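Local coordinates for protein putative thioesterase (Syntrophus aciditrophicus SB, PDB 3HDU) that is a putative hot-dog-fold thioesterase that probably hydrolyses thioester bonds, although its natural substrate is not established, at residues 72-77 / 152-157; 49-52 / 57-60; 139-142 / 146-149. One frame throughout, in Å; residues are numbered along the deposited sequence. Where two conformers were deposited one is given.

How the interactions relate
Interactions 1 and 3 are buried, whereas interaction 2 is partly buried and lies on the far side of the chain's centre from interaction 1. Helix 58-85 connects interactions 1 and 2: its N-terminal end meets the preceding loop in interaction 2, and further along it rests on the sheet in interaction 1. Strand 146-156 likewise serves both interaction 1, where its side chains meet the helix, and interaction 3, where its backbone pairs with strand 132-141. The chemistry follows the place. Interaction 1 is apolar and CH-pi packing, interaction 3 adds backbone hydrogen bonds around a bulge, and interaction 2 sets an arginine against loop carbonyls.

Interaction 1 of 3, residues 72-77 / 152-157; sequences MTAGLA and VSYILV
Val-152 meets the helix at Ala-74, whose methyl sits against the branch point of the valine: Ala-74 CB lies 3.4 Å from Val-152 CB. Both valine methyls touch that same carbon, with Val-152 CG1 and Val-152 CG2 each 3.6 Å from Ala-74 CB, so the alanine methyl meets the valine's branched end. CG1 is anti to the backbone N (chi1 -173°), which sets CG2 anti to the carbonyl carbon and brings both branches to the helix.

Two residues on, Tyr-154 lays one face of its ring against Gly-75. The glycine CA lies over that face in a CH-pi contact, 3.6 Å from the Tyr-154 ring centroid and offset toward the rim on the CZ and CE1 side. The absence of a side chain matters, because a CB on Gly-75 would collide with Tyr-154 OH. The ring also reaches back to Ala-74, with Tyr-154 CE1 3.8 Å from Ala-74 CB. Its hydroxyl is hydrogen-bonded to the backbone O of Asp-71, one helical turn before Gly-75, which anchors its polar end.

The contact thus seats the central helix of the hot-dog fold on its antiparallel sheet, the axes of helix 72-77 and strand 152-156 crossing at -48°. Strand 146-156 runs between strands 132-141 and 101-110, where Ile-135 also touches Ala-74 and Thr-103 touches both Val-152 and Tyr-154, while Met-60 of a second subunit packs on the tyrosine.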
HETATM    1  N   MSE A  72      14.406   8.769 -11.984  1.00 74.52           N
HETATM    2  CA  MSE A  72      15.697   9.454 -12.141  1.00 74.89           C
HETATM    3  C   MSE A  72      15.921  10.501 -11.052  1.00 74.03           C
HETATM    4  O   MSE A  72      17.025  10.588 -10.508  1.00 73.93           O
HETATM    5  CB  MSE A  72      15.814  10.114 -13.523  1.00 76.30           C
HETATM    6  CG  MSE A  72      15.942   9.131 -14.683  1.00 77.45           C
HETATM    7 SE   MSE A  72      17.591   8.107 -14.651  0.75 79.47          SE
HETATM    8  CE  MSE A  72      18.863   9.553 -14.773  1.00 79.05           C
ATOM      9  N   THR A  73      14.884  11.298 -10.762  1.00 72.74           N
ATOM     10  CA  THR A  73      14.926  12.313  -9.702  1.00 71.92           C
ATOM     11  C   THR A  73      15.181  11.641  -8.351  1.00 71.86           C
ATOM     12  O   THR A  73      16.028  12.104  -7.578  1.00 71.51           O
ATOM     13  CB  THR A  73      13.618  13.158  -9.642  1.00 71.50           C
ATOM     14  OG1 THR A  73      13.385  13.777 -10.909  1.00 70.87           O
ATOM     15  CG2 THR A  73      13.696  14.242  -8.569  1.00 71.14           C
ATOM     16  N   ALA A  74      14.458  10.548  -8.095  1.00 71.61           N
ATOM     17  CA  ALA A  74      14.619   9.751  -6.865  1.00 71.85           C
ATOM     18  C   ALA A  74      16.033   9.157  -6.746  1.00 71.61           C
ATOM     19  O   ALA A  74      16.613   9.143  -5.658  1.00 71.84           O
ATOM     20  CB  ALA A  74      13.571   8.643  -6.800  1.00 71.02           C
ATOM     21  N   GLY A  75      16.574   8.682  -7.866  1.00 71.47           N
ATOM     22  CA  GLY A  75      17.931   8.129  -7.921  1.00 71.31           C
ATOM     23  C   GLY A  75      19.014   9.128  -7.546  1.00 70.89           C
ATOM     24  O   GLY A  75      19.961   8.775  -6.837  1.00 71.38           O
ATOM     25  N   LEU A  76      18.867  10.366  -8.020  1.00 70.57           N
ATOM     26  CA  LEU A  76      19.774  11.466  -7.680  1.00 70.14           C
ATOM     27  C   LEU A  76      19.628  11.857  -6.204  1.00 70.47           C
ATOM     28  O   LEU A  76      20.631  12.113  -5.544  1.00 71.01           O
ATOM     29  CB  LEU A  76      19.519  12.681  -8.582  1.00 70.07           C
ATOM     30  CG  LEU A  76      20.389  13.935  -8.414  1.00 69.82           C
ATOM     31  CD1 LEU A  76      21.862  13.602  -8.497  1.00 69.61           C
ATOM     32  CD2 LEU A  76      20.014  14.971  -9.458  1.00 69.74           C
ATOM     33  N   ALA A  77      18.388  11.921  -5.701  1.00 70.29           N
ATOM     34  CA  ALA A  77      18.125  12.222  -4.281  1.00 70.02           C
ATOM     35  C   ALA A  77      18.700  11.133  -3.364  1.00 70.12           C
ATOM     36  O   ALA A  77      19.230  11.446  -2.291  1.00 69.89           O
ATOM     37  CB  ALA A  77      16.634  12.403  -4.020  1.00 69.96           C
ATOM     38  N   VAL A 152       9.561   6.406  -4.022  1.00 70.01           N
ATOM     39  CA  VAL A 152      10.580   5.549  -4.620  1.00 70.34           C
ATOM     40  C   VAL A 152      11.594   5.102  -3.565  1.00 70.76           C
ATOM     41  O   VAL A 152      12.054   5.923  -2.769  1.00 71.55           O
ATOM     42  CB  VAL A 152      11.329   6.291  -5.755  1.00 69.96           C
ATOM     43  CG1 VAL A 152      12.269   5.337  -6.504  1.00 69.34           C
ATOM     44  CG2 VAL A 152      10.345   6.937  -6.732  1.00 69.51           C
ATOM     45  N   SER A 153      11.925   3.810  -3.567  1.00 71.11           N
ATOM     46  CA  SER A 153      12.940   3.234  -2.681  1.00 71.47           C
ATOM     47  C   SER A 153      14.140   2.803  -3.518  1.00 71.69           C
ATOM     48  O   SER A 153      13.971   2.052  -4.484  1.00 71.76           O
ATOM     49  CB  SER A 153      12.402   2.029  -1.906  1.00 71.80           C
ATOM     50  OG  SER A 153      11.715   2.450  -0.738  1.00 72.53           O
ATOM     51  N   TYR A 154      15.325   3.309  -3.154  1.00 71.48           N
ATOM     52  CA  TYR A 154      16.610   2.939  -3.762  1.00 71.28           C
ATOM     53  C   TYR A 154      17.464   2.164  -2.762  1.00 71.59           C
ATOM     54  O   TYR A 154      17.427   2.447  -1.561  1.00 71.06           O
ATOM     55  CB  TYR A 154      17.380   4.173  -4.255  1.00 71.21           C
ATOM     56  CG  TYR A 154      17.111   4.494  -5.698  1.00 71.02           C
ATOM     57  CD1 TYR A 154      16.024   5.285  -6.069  1.00 70.83           C
ATOM     58  CD2 TYR A 154      17.932   3.972  -6.707  1.00 70.80           C
ATOM     59  CE1 TYR A 154      15.765   5.567  -7.415  1.00 71.10           C
ATOM     60  CE2 TYR A 154      17.680   4.243  -8.058  1.00 71.02           C
ATOM     61  CZ  TYR A 154      16.598   5.044  -8.404  1.00 71.12           C
ATOM     62  OH  TYR A 154      16.341   5.319  -9.724  1.00 71.27           O
ATOM     63  N   ILE A 155      18.208   1.175  -3.268  1.00 71.99           N
ATOM     64  CA  ILE A 155      19.144   0.385  -2.459  1.00 72.17           C
ATOM     65  C   ILE A 155      20.515   0.309  -3.125  1.00 72.70           C
ATOM     66  O   ILE A 155      20.626   0.462  -4.342  1.00 72.40           O
ATOM     67  CB  ILE A 155      18.622  -1.048  -2.166  1.00 72.19           C
ATOM     68  CG1 ILE A 155      18.419  -1.873  -3.450  1.00 72.29           C
ATOM     69  CG2 ILE A 155      17.313  -0.982  -1.378  1.00 72.30           C
ATOM     70  CD1 ILE A 155      18.004  -3.306  -3.182  1.00 72.32           C
ATOM     71  N   LEU A 156      21.548   0.077  -2.311  1.00 73.77           N
ATOM     72  CA  LEU A 156      22.912  -0.122  -2.802  1.00 74.45           C
ATOM     73  C   LEU A 156      23.034  -1.623  -3.044  1.00 74.81           C
ATOM     74  O   LEU A 156      22.951  -2.402  -2.093  1.00 74.58           O
ATOM     75  CB  LEU A 156      23.948   0.365  -1.786  1.00 74.67           C
ATOM     76  CG  LEU A 156      23.913   1.863  -1.465  1.00 74.94           C
ATOM     77  CD1 LEU A 156      24.877   2.178  -0.328  1.00 75.14           C
ATOM     78  CD2 LEU A 156      24.227   2.717  -2.699  1.00 74.72           C
ATOM     79  N   VAL A 157      23.178  -2.017  -4.314  1.00 75.65           N
ATOM     80  CA  VAL A 157      23.295  -3.431  -4.706  1.00 76.32           C
ATOM     81  C   VAL A 157      24.742  -3.905  -4.542  1.00 76.47           C
ATOM     82  O   VAL A 157      25.692  -3.135  -4.672  1.00 76.72           O
ATOM     83  CB  VAL A 157      22.799  -3.681  -6.169  1.00 76.58           C
ATOM     84  CG1 VAL A 157      23.758  -3.088  -7.203  1.00 76.84           C
ATOM     85  CG2 VAL A 157      22.626  -5.173  -6.430  1.00 77.11           C
ATOM     86  OXT VAL A 157      24.999  -5.077  -4.274  1.00 76.88           O
TER

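Interaction 2 of 3, residues 49-52 / 57-60; sequences RDEL and IRRM
Arg-58, in the first turn of helix 58-85, reaches back to the loop that precedes the helix and gives a weak hydrogen bond from NE to Glu-51 O, 3.4 Å long and bent to 125° at the hydrogen. The loop is shaped by an Asx turn, in which Leu-52 N donates to Asp-50 OD1 at 3.0 Å, on the anti side of the carboxylate and tilted from its plane. Glu-51 O is also hydrogen-bonded to Tyr-62 OH, one helical turn beyond Arg-58, so two side chains of the helix converge on one carbonyl. The Glu-51 carboxylate stays beyond salt-bridge distance, with OE2 4.5 Å from Arg-58 NH2, and its OE1 has a second, weak partner in Arg-117.

Packing comes from the arginine stem. Its CG is anti to the backbone N (chi1 -173°) and the chain continues extended to NE, which carries the methylenes past the Leu-52 carbonyl; Arg-58 CG lies 4.3 Å from Leu-52 CB. An alanine here would remove the NE donor and is likely to leave Glu-51 O to Tyr-62 and the Leu-52 carbonyl less covered. Pro-25 of a second subunit packs on Leu-52. Leu-52 O approaches Arg-58 CD to 3.3 Å.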
ATOM      1  N   ARG A  49      11.446  16.683 -26.352  1.00 77.23           N
ATOM      2  CA  ARG A  49      11.918  17.218 -27.648  1.00 77.02           C
ATOM      3  C   ARG A  49      10.917  16.905 -28.757  1.00 76.62           C
ATOM      4  O   ARG A  49      10.732  17.713 -29.665  1.00 76.77           O
ATOM      5  CB  ARG A  49      13.323  16.729 -27.981  1.00 77.23           C
ATOM      6  CG  ARG A  49      14.295  17.073 -26.874  1.00 77.46           C
ATOM      7  CD  ARG A  49      15.724  16.967 -27.295  1.00 77.68           C
ATOM      8  NE  ARG A  49      16.592  17.080 -26.127  1.00 77.83           N
ATOM      9  CZ  ARG A  49      16.968  18.215 -25.530  1.00 77.79           C
ATOM     10  NH1 ARG A  49      16.513  19.417 -25.907  1.00 77.80           N
ATOM     11  NH2 ARG A  49      17.793  18.124 -24.488  1.00 77.74           N
ATOM     12  N   ASP A  50      10.309  15.720 -28.682  1.00 76.25           N
ATOM     13  CA  ASP A  50       9.210  15.312 -29.547  1.00 75.95           C
ATOM     14  C   ASP A  50       8.021  15.190 -28.586  1.00 75.51           C
ATOM     15  O   ASP A  50       7.967  14.268 -27.773  1.00 75.18           O
ATOM     16  CB  ASP A  50       9.528  13.984 -30.253  1.00 76.22           C
ATOM     17  CG  ASP A  50       8.501  13.608 -31.333  1.00 76.45           C
ATOM     18  OD1 ASP A  50       7.310  13.983 -31.246  1.00 76.55           O
ATOM     19  OD2 ASP A  50       8.896  12.903 -32.287  1.00 76.86           O
ATOM     20  N   GLU A  51       7.095  16.148 -28.667  1.00 75.23           N
ATOM     21  CA  GLU A  51       5.873  16.159 -27.831  1.00 74.89           C
ATOM     22  C   GLU A  51       4.853  15.044 -28.154  1.00 74.49           C
ATOM     23  O   GLU A  51       3.925  14.841 -27.371  1.00 74.51           O
ATOM     24  CB  GLU A  51       5.179  17.538 -27.867  1.00 74.95           C
ATOM     25  CG  GLU A  51       5.741  18.574 -26.910  1.00 74.97           C
ATOM     26  CD  GLU A  51       5.094  19.941 -27.098  1.00 74.96           C
ATOM     27  OE1 GLU A  51       5.448  20.638 -28.076  1.00 74.82           O
ATOM     28  OE2 GLU A  51       4.251  20.325 -26.255  1.00 74.84           O
ATOM     29  N   LEU A  52       5.010  14.368 -29.302  1.00 73.84           N
ATOM     30  CA  LEU A  52       4.171  13.236 -29.734  1.00 73.37           C
ATOM     31  C   LEU A  52       2.723  13.648 -30.061  1.00 73.19           C
ATOM     32  O   LEU A  52       1.783  12.908 -29.752  1.00 73.46           O
ATOM     33  CB  LEU A  52       4.212  12.078 -28.701  1.00 73.13           C
ATOM     34  CG  LEU A  52       5.576  11.602 -28.177  1.00 72.97           C
ATOM     35  CD1 LEU A  52       5.415  10.579 -27.054  1.00 72.78           C
ATOM     36  CD2 LEU A  52       6.422  11.030 -29.298  1.00 72.84           C
ATOM     37  N   ILE A  57      -1.504   6.794 -29.057  1.00 70.93           N
ATOM     38  CA  ILE A  57      -1.329   6.458 -27.629  1.00 70.88           C
ATOM     39  C   ILE A  57      -0.415   7.482 -26.919  1.00 71.26           C
ATOM     40  O   ILE A  57       0.466   7.120 -26.134  1.00 71.07           O
ATOM     41  CB  ILE A  57      -0.851   4.980 -27.443  1.00 70.61           C
ATOM     42  CG1 ILE A  57       0.468   4.697 -28.184  1.00 70.50           C
ATOM     43  CG2 ILE A  57      -1.931   4.030 -27.939  1.00 70.04           C
ATOM     44  CD1 ILE A  57       1.066   3.342 -27.865  1.00 70.64           C
ATOM     45  N   ARG A  58      -0.682   8.767 -27.176  1.00 71.75           N
ATOM     46  CA  ARG A  58       0.091   9.890 -26.623  1.00 71.79           C
ATOM     47  C   ARG A  58       0.083   9.893 -25.098  1.00 71.53           C
ATOM     48  O   ARG A  58       1.150   9.872 -24.480  1.00 71.28           O
ATOM     49  CB  ARG A  58      -0.449  11.234 -27.142  1.00 72.11           C
ATOM     50  CG  ARG A  58       0.398  12.439 -26.752  1.00 72.39           C
ATOM     51  CD  ARG A  58      -0.191  13.757 -27.207  1.00 72.44           C
ATOM     52  NE  ARG A  58       0.636  14.862 -26.718  1.00 72.72           N
ATOM     53  CZ  ARG A  58       0.352  16.162 -26.813  1.00 72.93           C
ATOM     54  NH1 ARG A  58      -0.774  16.594 -27.395  1.00 73.10           N
ATOM     55  NH2 ARG A  58       1.212  17.050 -26.308  1.00 73.02           N
ATOM     56  N   ARG A  59      -1.120   9.900 -24.514  1.00 71.03           N
ATOM     57  CA  ARG A  59      -1.310   9.921 -23.042  1.00 70.58           C
ATOM     58  C   ARG A  59      -0.596   8.760 -22.349  1.00 69.90           C
ATOM     59  O   ARG A  59       0.006   8.945 -21.286  1.00 70.18           O
ATOM     60  CB  ARG A  59      -2.795   9.873 -22.668  1.00 70.83           C
ATOM     61  CG  ARG A  59      -3.608  11.052 -23.133  1.00 71.06           C
ATOM     62  CD  ARG A  59      -5.066  10.914 -22.749  1.00 71.35           C
ATOM     63  NE  ARG A  59      -5.880  11.875 -23.500  1.00 71.45           N
ATOM     64  CZ  ARG A  59      -5.991  13.180 -23.230  1.00 71.61           C
ATOM     65  NH1 ARG A  59      -5.354  13.745 -22.195  1.00 71.90           N
ATOM     66  NH2 ARG A  59      -6.759  13.941 -24.011  1.00 71.48           N
HETATM   67  N   MSE A  60      -0.657   7.587 -22.986  1.00 68.89           N
HETATM   68  CA  MSE A  60      -0.023   6.351 -22.511  1.00 67.80           C
HETATM   69  C   MSE A  60       1.500   6.502 -22.446  1.00 69.11           C
HETATM   70  O   MSE A  60       2.094   6.238 -21.395  1.00 69.95           O
HETATM   71  CB  MSE A  60      -0.412   5.182 -23.427  1.00 66.90           C
HETATM   72  CG  MSE A  60      -0.105   3.804 -22.904  1.00 66.01           C
HETATM   73 SE   MSE A  60      -0.701   2.438 -24.160  0.75 64.52          SE
HETATM   74  CE  MSE A  60      -2.641   2.744 -24.064  1.00 64.70           C
TER

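Interaction 3 of 3, residues 139-142 / 146-149; sequences LMND and LIAV
Leu-139 faces both Ile-147 and Ala-148 across the hairpin of strands 132-141 and 146-156, a classic beta bulge in the antiparallel sheet of the hot-dog fold. Leu-139 and Ala-148 form a hydrogen-bonded pair: Leu-139 N donates to Ala-148 O at 2.8 Å, and Ala-148 N returns a longer bond of 3.3 Å to Leu-139 O. That carbonyl oxygen also accepts from Ile-147 N at 3.0 Å, in the carbonyl plane, so two successive amides of the bulged strand grip one acceptor. The extra residue shifts the register by one, and Met-140 then pairs with Leu-146 as a non-hydrogen-bonded pair. Ile-147, at the first bulge position, has a psi of -26°, which swings the next N-H, that of Ala-148, to the side on which its own N-H already points.

The side chains of the two bridged pairs lie on different faces. Leu-139 and Ala-148 lie on the face covered by helix 58-85, where Ile-66 touches both, and their CB atoms are 4.4 Å apart. Met-140 and Leu-146 point to the other face, where Leu-146 also packs on Ile-155 of another subunit. Leu-146 CD1 nevertheless curls back to 3.7 Å from Leu-139 O.

Near the turn, Asn-141 OD1 accepts from Glu-145 N, while Asn-141 ND2 comes to 3.8 Å from Ile-147 CG2. Ile-147 CG1 sits between the backbone N and the carbonyl carbon (chi1 69°), which carries that branch across Leu-139 in a tight approach, Leu-139 CD2 lying 3.3 Å from Ile-147 CG1 and equally near its CD1.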
ATOM      1  N   LEU A 139       5.978  15.857  -9.188  1.00 70.42           N
ATOM      2  CA  LEU A 139       6.223  16.222 -10.575  1.00 70.69           C
ATOM      3  C   LEU A 139       5.156  17.219 -11.028  1.00 71.55           C
ATOM      4  O   LEU A 139       3.955  16.949 -10.878  1.00 71.42           O
ATOM      5  CB  LEU A 139       6.250  14.979 -11.459  1.00 70.43           C
ATOM      6  CG  LEU A 139       6.765  15.187 -12.894  1.00 70.06           C
ATOM      7  CD1 LEU A 139       7.482  13.950 -13.428  1.00 69.94           C
ATOM      8  CD2 LEU A 139       5.652  15.609 -13.827  1.00 69.58           C
HETATM    9  N   MSE A 140       5.620  18.350 -11.582  1.00 72.36           N
HETATM   10  CA  MSE A 140       4.737  19.413 -12.092  0.50 72.29           C
HETATM   11  C   MSE A 140       5.134  19.843 -13.498  1.00 73.03           C
HETATM   12  O   MSE A 140       6.234  19.563 -13.953  1.00 73.16           O
HETATM   13  CB  MSE A 140       4.627  20.621 -11.130  0.50 71.75           C
HETATM   14  CG  MSE A 140       5.851  20.936 -10.296  0.50 71.42           C
HETATM   15 SE   MSE A 140       5.840  19.923  -8.635  0.38 70.75          SE
HETATM   16  CE  MSE A 140       7.725  20.128  -8.146  0.50 71.23           C
ATOM     17  N   ASN A 141       4.200  20.517 -14.174  1.00 73.64           N
ATOM     18  CA  ASN A 141       4.361  20.977 -15.569  1.00 74.26           C
ATOM     19  C   ASN A 141       4.871  22.433 -15.677  1.00 75.75           C
ATOM     20  O   ASN A 141       5.267  23.021 -14.662  1.00 76.06           O
ATOM     21  CB  ASN A 141       3.040  20.740 -16.351  1.00 73.56           C
ATOM     22  CG  ASN A 141       1.843  21.539 -15.812  1.00 73.12           C
ATOM     23  OD1 ASN A 141       1.982  22.503 -15.060  1.00 72.82           O
ATOM     24  ND2 ASN A 141       0.652  21.118 -16.206  1.00 72.85           N
ATOM     25  N   ASP A 142       4.902  22.975 -16.907  1.00 77.28           N
ATOM     26  CA  ASP A 142       5.238  24.394 -17.208  1.00 78.31           C
ATOM     27  C   ASP A 142       4.544  25.403 -16.294  1.00 78.45           C
ATOM     28  O   ASP A 142       5.162  26.355 -15.808  1.00 78.54           O
ATOM     29  CB  ASP A 142       4.778  24.754 -18.639  1.00 79.31           C
ATOM     30  CG  ASP A 142       5.711  24.248 -19.713  1.00 80.37           C
ATOM     31  OD1 ASP A 142       6.712  24.947 -19.981  1.00 80.95           O
ATOM     32  OD2 ASP A 142       5.409  23.198 -20.332  1.00 81.20           O
ATOM     33  N   LEU A 146       0.509  20.388 -10.165  1.00 69.92           N
ATOM     34  CA  LEU A 146       0.899  19.035  -9.740  1.00 69.58           C
ATOM     35  C   LEU A 146       0.219  17.987 -10.623  1.00 69.45           C
ATOM     36  O   LEU A 146      -0.996  17.857 -10.579  1.00 69.57           O
ATOM     37  CB  LEU A 146       0.534  18.789  -8.264  1.00 69.31           C
ATOM     38  CG  LEU A 146       0.990  17.462  -7.635  1.00 69.06           C
ATOM     39  CD1 LEU A 146       2.508  17.436  -7.491  1.00 68.53           C
ATOM     40  CD2 LEU A 146       0.325  17.257  -6.293  1.00 69.19           C
ATOM     41  N   ILE A 147       1.003  17.264 -11.426  1.00 69.88           N
ATOM     42  CA  ILE A 147       0.469  16.212 -12.330  1.00 70.32           C
ATOM     43  C   ILE A 147       0.702  14.779 -11.828  1.00 69.78           C
ATOM     44  O   ILE A 147      -0.066  13.883 -12.182  1.00 69.85           O
ATOM     45  CB  ILE A 147       0.912  16.408 -13.818  1.00 70.56           C
ATOM     46  CG1 ILE A 147       2.403  16.174 -14.020  1.00 70.74           C
ATOM     47  CG2 ILE A 147       0.497  17.812 -14.315  1.00 70.48           C
ATOM     48  CD1 ILE A 147       2.879  16.541 -15.418  1.00 71.05           C
ATOM     49  N   ALA A 148       1.744  14.567 -11.017  1.00 69.17           N
ATOM     50  CA  ALA A 148       2.021  13.247 -10.426  1.00 69.41           C
ATOM     51  C   ALA A 148       2.862  13.331  -9.148  1.00 69.30           C
ATOM     52  O   ALA A 148       3.614  14.287  -8.960  1.00 69.99           O
ATOM     53  CB  ALA A 148       2.696  12.331 -11.445  1.00 68.86           C
ATOM     54  N   VAL A 149       2.682  12.349  -8.262  1.00 68.90           N
ATOM     55  CA  VAL A 149       3.459  12.230  -7.013  1.00 68.88           C
ATOM     56  C   VAL A 149       4.024  10.818  -6.979  1.00 69.32           C
ATOM     57  O   VAL A 149       3.380   9.879  -7.475  1.00 69.43           O
ATOM     58  CB  VAL A 149       2.629  12.529  -5.727  1.00 68.81           C
ATOM     59  CG1 VAL A 149       2.014  13.918  -5.804  1.00 68.53           C
ATOM     60  CG2 VAL A 149       1.540  11.482  -5.488  1.00 68.98           C
TER